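Amine oxidase (Emericella nidulans, PDB 3PGB) oxidises primary amines to aldehydes as a copper- and topaquinone-dependent amine oxidase, releasing ammonia and hydrogen peroxide. Local coordinates at the interface of chains A and B. Coordinates in Å, arbitrary orientation; residue numbers count along the deposited sequence, not the author numbering. Chains: chain A/B, Putative uncharacterized protein.

Contact 1 and contact 2 are neighbouring patches of one two-fold symmetric interface, their C-alpha centres about 13 Å apart, and each has a twin with the chains exchanged. On chain A they are joined by the loop that gives A:His626 and A:Thr628 to contact 1 and the next residue, A:Val629, to contact 2. On chain B, strand 548-562 supplies B:Val556 to contact 1 and strand 570-580 supplies the centre of contact 2. The character changes from polar to largely apolar. Each centre lies about 17 Å from A:Asp403, the predicted proton acceptor; neither forms the active site, though A:His697 and A:Met531 directly precede copper ligands.

Contact 1: the interface of chains A and B. Residues chain A 625-628, 645, 697; chain B 556, 594-596.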
ATOM      1  N   ALA A 625      -1.833  -3.185  11.658  1.00 20.57           N
ATOM      2  CA  ALA A 625      -2.052  -4.284  12.595  1.00 20.24           C
ATOM      3  C   ALA A 625      -1.848  -3.828  14.026  1.00 19.86           C
ATOM      4  O   ALA A 625      -0.918  -3.080  14.313  1.00 19.90           O
ATOM      5  CB  ALA A 625      -1.114  -5.446  12.282  1.00 20.31           C
ATOM      6  N   HIS A 626      -2.721  -4.281  14.920  1.00 19.51           N
ATOM      7  CA  HIS A 626      -2.564  -4.011  16.353  1.00 19.19           C
ATOM      8  C   HIS A 626      -1.955  -5.224  17.066  1.00 18.96           C
ATOM      9  O   HIS A 626      -1.753  -6.278  16.446  1.00 18.71           O
ATOM     10  CB  HIS A 626      -3.898  -3.610  16.974  1.00 19.05           C
ATOM     11  CG  HIS A 626      -4.951  -4.668  16.900  1.00 19.02           C
ATOM     12  ND1 HIS A 626      -5.958  -4.647  15.962  1.00 18.89           N
ATOM     13  CD2 HIS A 626      -5.170  -5.763  17.664  1.00 19.27           C
ATOM     14  CE1 HIS A 626      -6.745  -5.692  16.141  1.00 18.97           C
ATOM     15  NE2 HIS A 626      -6.291  -6.384  17.169  1.00 18.95           N
ATOM     16  N   LEU A 627      -1.667  -5.068  18.359  1.00 18.62           N
ATOM     17  CA  LEU A 627      -0.969  -6.095  19.140  1.00 18.33           C
ATOM     18  C   LEU A 627      -1.770  -7.389  19.191  1.00 18.16           C
ATOM     19  O   LEU A 627      -2.956  -7.380  19.508  1.00 17.95           O
ATOM     20  CB  LEU A 627      -0.683  -5.584  20.556  1.00 18.31           C
ATOM     21  CG  LEU A 627       0.004  -6.515  21.566  1.00 18.22           C
ATOM     22  CD1 LEU A 627       1.379  -6.956  21.098  1.00 17.50           C
ATOM     23  CD2 LEU A 627       0.101  -5.820  22.921  1.00 17.43           C
ATOM     24  N   THR A 628      -1.109  -8.496  18.857  1.00 18.29           N
ATOM     25  CA  THR A 628      -1.723  -9.825  18.850  1.00 18.09           C
ATOM     26  C   THR A 628      -2.028 -10.274  20.267  1.00 18.14           C
ATOM     27  O   THR A 628      -3.125 -10.757  20.554  1.00 18.08           O
ATOM     28  CB  THR A 628      -0.775 -10.873  18.221  1.00 18.22           C
ATOM     29  OG1 THR A 628      -0.449 -10.492  16.879  1.00 17.85           O
ATOM     30  CG2 THR A 628      -1.404 -12.271  18.221  1.00 18.01           C
ATOM     31  N   ASP A 645      -7.073  -0.992  16.360  1.00 15.74           N
ATOM     32  CA  ASP A 645      -6.551  -0.264  15.198  1.00 15.79           C
ATOM     33  C   ASP A 645      -6.895   1.217  15.268  1.00 15.64           C
ATOM     34  O   ASP A 645      -6.080   2.066  14.936  1.00 15.82           O
ATOM     35  CB  ASP A 645      -7.130  -0.812  13.887  1.00 15.95           C
ATOM     36  CG  ASP A 645      -6.907  -2.302  13.710  1.00 16.30           C
ATOM     37  OD1 ASP A 645      -7.767  -2.946  13.066  1.00 17.43           O
ATOM     38  OD2 ASP A 645      -5.891  -2.823  14.207  1.00 14.86           O
ATOM     39  N   HIS A 697       2.947  -7.605  11.756  1.00 17.23           N
ATOM     40  CA  HIS A 697       3.320  -8.864  12.379  1.00 16.74           C
ATOM     41  C   HIS A 697       4.574  -9.327  11.660  1.00 16.70           C
ATOM     42  O   HIS A 697       4.541  -9.589  10.456  1.00 16.81           O
ATOM     43  CB  HIS A 697       2.219  -9.916  12.236  1.00 16.62           C
ATOM     44  CG  HIS A 697       0.893  -9.488  12.780  1.00 16.09           C
ATOM     45  ND1 HIS A 697       0.649  -9.348  14.129  1.00 14.47           N
ATOM     46  CD2 HIS A 697      -0.267  -9.181  12.154  1.00 15.91           C
ATOM     47  CE1 HIS A 697      -0.602  -8.964  14.309  1.00 14.61           C
ATOM     48  NE2 HIS A 697      -1.180  -8.860  13.128  1.00 15.35           N
TER
ATOM     49  N   VAL B 556       0.020 -15.896  13.310  1.00 16.93           N
ATOM     50  CA  VAL B 556       0.467 -15.369  14.595  1.00 17.08           C
ATOM     51  C   VAL B 556      -0.771 -15.259  15.466  1.00 17.28           C
ATOM     52  O   VAL B 556      -1.688 -14.511  15.138  1.00 17.68           O
ATOM     53  CB  VAL B 556       1.153 -13.991  14.445  1.00 17.01           C
ATOM     54  CG1 VAL B 556       1.614 -13.473  15.789  1.00 16.46           C
ATOM     55  CG2 VAL B 556       2.330 -14.091  13.492  1.00 16.47           C
ATOM     56  N   ASN B 594      -6.915  -8.918  11.597  1.00 19.85           N
ATOM     57  CA  ASN B 594      -5.666  -8.287  12.049  1.00 19.80           C
ATOM     58  C   ASN B 594      -4.426  -8.779  11.283  1.00 19.79           C
ATOM     59  O   ASN B 594      -3.326  -8.818  11.826  1.00 19.98           O
ATOM     60  CB  ASN B 594      -5.493  -8.506  13.570  1.00 19.65           C
ATOM     61  CG  ASN B 594      -4.427  -7.614  14.185  1.00 19.30           C
ATOM     62  OD1 ASN B 594      -4.259  -6.461  13.793  1.00 19.80           O
ATOM     63  ND2 ASN B 594      -3.698  -8.153  15.158  1.00 19.22           N
ATOM     64  N   GLY B 595      -4.609  -9.152  10.019  1.00 19.95           N
ATOM     65  CA  GLY B 595      -3.519  -9.701   9.201  1.00 19.99           C
ATOM     66  C   GLY B 595      -2.689 -10.781   9.880  1.00 20.02           C
ATOM     67  O   GLY B 595      -1.483 -10.878   9.644  1.00 19.92           O
ATOM     68  N   GLN B 596      -3.344 -11.605  10.700  1.00 20.12           N
ATOM     69  CA  GLN B 596      -2.656 -12.546  11.589  1.00 20.28           C
ATOM     70  C   GLN B 596      -2.151 -13.812  10.912  1.00 19.73           C
ATOM     71  O   GLN B 596      -1.281 -14.490  11.460  1.00 19.64           O
ATOM     72  CB  GLN B 596      -3.542 -12.906  12.800  1.00 20.60           C
ATOM     73  CG  GLN B 596      -3.323 -11.944  13.993  1.00 22.58           C
ATOM     74  CD  GLN B 596      -4.407 -12.012  15.076  1.00 24.63           C
ATOM     75  OE1 GLN B 596      -4.566 -11.068  15.865  1.00 24.78           O
ATOM     76  NE2 GLN B 596      -5.145 -13.126  15.121  1.00 25.55           N
TER
HETATM   77  O   HOH W   1      -5.126 -10.827  18.675  1.00 18.44           O
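The side-chain amide of B:Asn594 docks on A:His626 in a polar patch of the subunit interface of a copper amine oxidase, a family that works as a homodimer; the patch fixes a turn of one subunit against a loop of the other. With CG anti to its backbone N (chi1 -166°), B:Asn594 presents both ends of its amide to the backbone N and O of one residue. OD1 accepts from A:His626 N at 2.9 Å, in the carbonyl plane and on a lone pair, while ND2 gives a nearly straight bond of 3.0 Å to A:His626 O, meeting that carbonyl from above its plane. ND2 also donates to OE1 of B:Gln596 at 3.1 Å, which helps fix the amide's rotation about chi2 and which end is O and which N. Asparagine suits the place because one short group both donates and accepts.

The A:His626 imidazole stacks on this amide, the planes 14° apart and OD1 lying over the ring near its rim. Its ND1 donates in the ring plane to A:Asp645 OD2, and this second-shell carboxylate fixes the ring's rotation. A:His697 comes in almost perpendicular to the amide, pointing NE2 at the backbone oxygen of B:Asn594, nearly along the C=O axis. Farther out, a water joins B:Gln596 OE1 to A:Thr628 O, and beta-branched B:Val556 on strand 548-562 turns CG1 toward both the hydroxyl OG1 (3.8 Å) and the methyl CG2 (4.1 Å) of A:Thr628.

Contact 2: the interface of chains A and B. Residues chain A 388-391, 397, 519, 531, 629; chain B 563, 573-575.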
ATOM      1  N   HIS A 388       6.761  -5.877  20.584  1.00 14.32           N
ATOM      2  CA  HIS A 388       6.357  -6.950  21.489  1.00 14.28           C
ATOM      3  C   HIS A 388       6.790  -8.293  20.922  1.00 14.18           C
ATOM      4  O   HIS A 388       6.326  -8.695  19.865  1.00 14.31           O
ATOM      5  CB  HIS A 388       4.842  -6.926  21.670  1.00 14.22           C
ATOM      6  CG  HIS A 388       4.366  -7.643  22.894  1.00 14.69           C
ATOM      7  ND1 HIS A 388       4.612  -8.981  23.118  1.00 14.29           N
ATOM      8  CD2 HIS A 388       3.647  -7.208  23.954  1.00 15.11           C
ATOM      9  CE1 HIS A 388       4.071  -9.336  24.268  1.00 15.11           C
ATOM     10  NE2 HIS A 388       3.479  -8.280  24.795  1.00 16.01           N
ATOM     11  N   TYR A 389       7.677  -8.980  21.633  1.00 14.14           N
ATOM     12  CA  TYR A 389       8.209 -10.271  21.190  1.00 14.01           C
ATOM     13  C   TYR A 389       7.525 -11.461  21.878  1.00 14.30           C
ATOM     14  O   TYR A 389       6.708 -11.297  22.784  1.00 13.89           O
ATOM     15  CB  TYR A 389       9.715 -10.328  21.447  1.00 13.77           C
ATOM     16  CG  TYR A 389      10.499  -9.404  20.562  1.00 13.02           C
ATOM     17  CD1 TYR A 389      10.522  -8.030  20.802  1.00 11.73           C
ATOM     18  CD2 TYR A 389      11.217  -9.894  19.484  1.00 10.98           C
ATOM     19  CE1 TYR A 389      11.236  -7.182  19.982  1.00 10.87           C
ATOM     20  CE2 TYR A 389      11.930  -9.055  18.666  1.00 10.65           C
ATOM     21  CZ  TYR A 389      11.936  -7.702  18.914  1.00 10.52           C
ATOM     22  OH  TYR A 389      12.660  -6.876  18.087  1.00 11.22           O
ATOM     23  N   ALA A 390       7.872 -12.658  21.409  1.00 14.86           N
ATOM     24  CA  ALA A 390       7.422 -13.911  22.006  1.00 15.21           C
ATOM     25  C   ALA A 390       8.441 -14.974  21.651  1.00 15.67           C
ATOM     26  O   ALA A 390       9.079 -14.890  20.597  1.00 16.13           O
ATOM     27  CB  ALA A 390       6.050 -14.299  21.484  1.00 15.24           C
ATOM     28  N   ALA A 391       8.600 -15.965  22.525  1.00 15.90           N
ATOM     29  CA  ALA A 391       9.571 -17.033  22.302  1.00 15.99           C
ATOM     30  C   ALA A 391       9.430 -18.127  23.349  1.00 16.31           C
ATOM     31  O   ALA A 391       8.720 -17.963  24.336  1.00 16.14           O
ATOM     32  CB  ALA A 391      10.983 -16.474  22.316  1.00 15.95           C
ATOM     33  N   SER A 397      10.810 -13.899  25.216  1.00 17.52           N
ATOM     34  CA  SER A 397       9.411 -13.944  25.658  1.00 17.36           C
ATOM     35  C   SER A 397       9.000 -12.660  26.381  1.00 17.20           C
ATOM     36  O   SER A 397       7.861 -12.224  26.282  1.00 17.27           O
ATOM     37  CB  SER A 397       9.165 -15.153  26.568  1.00 17.26           C
ATOM     38  OG  SER A 397       7.832 -15.178  27.049  1.00 16.73           O
ATOM     39  N   PHE A 519       7.842 -20.412  17.814  1.00 16.27           N
ATOM     40  CA  PHE A 519       7.929 -18.960  17.895  1.00 16.10           C
ATOM     41  C   PHE A 519       8.822 -18.359  16.811  1.00 16.27           C
ATOM     42  O   PHE A 519       9.402 -17.290  17.010  1.00 16.47           O
ATOM     43  CB  PHE A 519       8.446 -18.551  19.275  1.00 15.89           C
ATOM     44  CG  PHE A 519       7.626 -19.081  20.413  1.00 15.25           C
ATOM     45  CD1 PHE A 519       6.626 -18.307  20.987  1.00 15.36           C
ATOM     46  CD2 PHE A 519       7.857 -20.347  20.915  1.00 14.23           C
ATOM     47  CE1 PHE A 519       5.867 -18.794  22.046  1.00 15.15           C
ATOM     48  CE2 PHE A 519       7.105 -20.842  21.962  1.00 14.62           C
ATOM     49  CZ  PHE A 519       6.108 -20.062  22.534  1.00 14.70           C
ATOM     50  N   MET A 531       9.903 -13.708  16.582  1.00 14.64           N
ATOM     51  CA  MET A 531       8.666 -13.075  16.146  1.00 14.64           C
ATOM     52  C   MET A 531       8.373 -11.856  16.998  1.00 14.50           C
ATOM     53  O   MET A 531       8.718 -11.828  18.173  1.00 14.47           O
ATOM     54  CB  MET A 531       7.493 -14.059  16.207  1.00 14.87           C
ATOM     55  CG  MET A 531       7.197 -14.638  17.581  1.00 15.40           C
ATOM     56  SD  MET A 531       5.903 -15.898  17.549  1.00 16.99           S
ATOM     57  CE  MET A 531       4.507 -14.939  16.943  1.00 16.53           C
ATOM     58  N   VAL A 629      -1.041 -10.101  21.146  1.00 18.10           N
ATOM     59  CA  VAL A 629      -1.105 -10.604  22.516  1.00 18.04           C
ATOM     60  C   VAL A 629      -2.265  -9.963  23.272  1.00 18.31           C
ATOM     61  O   VAL A 629      -2.411  -8.746  23.276  1.00 18.28           O
ATOM     62  CB  VAL A 629       0.214 -10.328  23.283  1.00 17.99           C
ATOM     63  CG1 VAL A 629       0.202 -11.013  24.642  1.00 17.95           C
ATOM     64  CG2 VAL A 629       1.425 -10.783  22.468  1.00 17.76           C
TER
ATOM     65  N   PHE B 563       5.965 -22.602  30.661  1.00 24.87           N
ATOM     66  CA  PHE B 563       7.311 -22.871  30.163  1.00 24.93           C
ATOM     67  C   PHE B 563       8.145 -23.602  31.206  1.00 25.07           C
ATOM     68  O   PHE B 563       7.825 -23.583  32.396  1.00 24.88           O
ATOM     69  CB  PHE B 563       8.026 -21.568  29.807  1.00 24.90           C
ATOM     70  CG  PHE B 563       7.303 -20.724  28.807  1.00 25.07           C
ATOM     71  CD1 PHE B 563       6.393 -19.761  29.218  1.00 25.03           C
ATOM     72  CD2 PHE B 563       7.547 -20.876  27.449  1.00 25.47           C
ATOM     73  CE1 PHE B 563       5.728 -18.976  28.293  1.00 25.21           C
ATOM     74  CE2 PHE B 563       6.887 -20.091  26.517  1.00 25.32           C
ATOM     75  CZ  PHE B 563       5.980 -19.138  26.940  1.00 25.39           C
ATOM     76  N   THR B 573       1.055 -14.422  25.937  1.00 22.00           N
ATOM     77  CA  THR B 573       2.060 -14.214  24.910  1.00 21.50           C
ATOM     78  C   THR B 573       1.426 -14.497  23.551  1.00 21.15           C
ATOM     79  O   THR B 573       0.236 -14.262  23.369  1.00 21.21           O
ATOM     80  CB  THR B 573       3.303 -15.115  25.185  1.00 21.40           C
ATOM     81  OG1 THR B 573       4.266 -14.971  24.135  1.00 21.31           O
ATOM     82  CG2 THR B 573       2.907 -16.575  25.305  1.00 21.27           C
ATOM     83  N   MET B 574       2.220 -14.961  22.593  1.00 21.05           N
ATOM     84  CA  MET B 574       1.717 -15.360  21.281  1.00 20.88           C
ATOM     85  C   MET B 574       2.630 -16.421  20.691  1.00 20.84           C
ATOM     86  O   MET B 574       3.697 -16.693  21.224  1.00 20.65           O
ATOM     87  CB  MET B 574       1.590 -14.155  20.337  1.00 20.83           C
ATOM     88  CG  MET B 574       2.901 -13.451  19.981  1.00 20.82           C
ATOM     89  SD  MET B 574       2.625 -11.992  18.944  1.00 19.99           S
ATOM     90  CE  MET B 574       4.253 -11.251  18.879  1.00 19.87           C
ATOM     91  N   GLN B 575       2.210 -16.994  19.570  1.00 21.16           N
ATOM     92  CA  GLN B 575       2.812 -18.207  19.042  1.00 21.39           C
ATOM     93  C   GLN B 575       2.580 -18.285  17.537  1.00 21.46           C
ATOM     94  O   GLN B 575       1.685 -17.619  17.005  1.00 21.47           O
ATOM     95  CB  GLN B 575       2.147 -19.396  19.732  1.00 21.61           C
ATOM     96  CG  GLN B 575       2.771 -20.745  19.503  1.00 22.43           C
ATOM     97  CD  GLN B 575       1.953 -21.857  20.138  1.00 23.01           C
ATOM     98  OE1 GLN B 575       1.461 -22.754  19.444  1.00 23.43           O
ATOM     99  NE2 GLN B 575       1.797 -21.801  21.461  1.00 22.62           N
TER
HETATM  100  O   HOH W   2       6.580 -15.991  24.971  1.00  2.78           O
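B:Met574 and B:Thr573, consecutive residues of a strand of chain B, lie against A:Ala390, A:Met531 and A:Val629 in a mainly apolar part of the amine oxidase dimer interface. No direct hydrogen bond crosses here, so the fit rests on shape and on a bridging water.

B:Met574, with 63 Å² hidden, reaches far along chain A. CG sits between the backbone N and the carbonyl carbon (chi1 64°), and from there the chain runs out extended, passing A:Ala390 and A:Val629 until the methyl CE lies 3.4 Å from A:His388 O. Its CG rests 3.6 Å from A:Ala390 CB, where a small methyl lets the two backbones come near. A:Met531 reaches toward it tip to tip; a bend at chi3 (-62°) turns its CE to 3.7 Å from B:Met574 CG. Unbranched, flexible methionines suit such a meeting because each can follow the other's outline.

B:Thr573 offers two kinds of surface. A:Val629 packs against its backbone, with CG1 3.7 Å from B:Thr573 CA; the branched valine touches with both methyls, CG2 also meeting B:Met574 SD at 3.9 Å. The threonine hydroxyl OG1 points away from the valine, touching the A:Ala390 methyl CB and meeting a water 2.7 Å off. That water also contacts A:Ser397 OG at 2.6 Å and both N and O of A:Ala391, giving this polar side chain a partner at an otherwise apolar seam.

A:Phe519 points its ring tip toward B:Phe563, CZ to CE2 at 4.1 Å, while the backbone of A:Ala391 lies over the centre of one face of the A:Phe519 ring.

In the fold, strand 570-580 of chain B brings B:Thr573 and B:Met574 to a surface of chain A built from the end of strand 379-389, helix 394-398, the 3-10 turn 517-519 and loop residues, with A:Met531 immediately preceding the copper ligand A:His532.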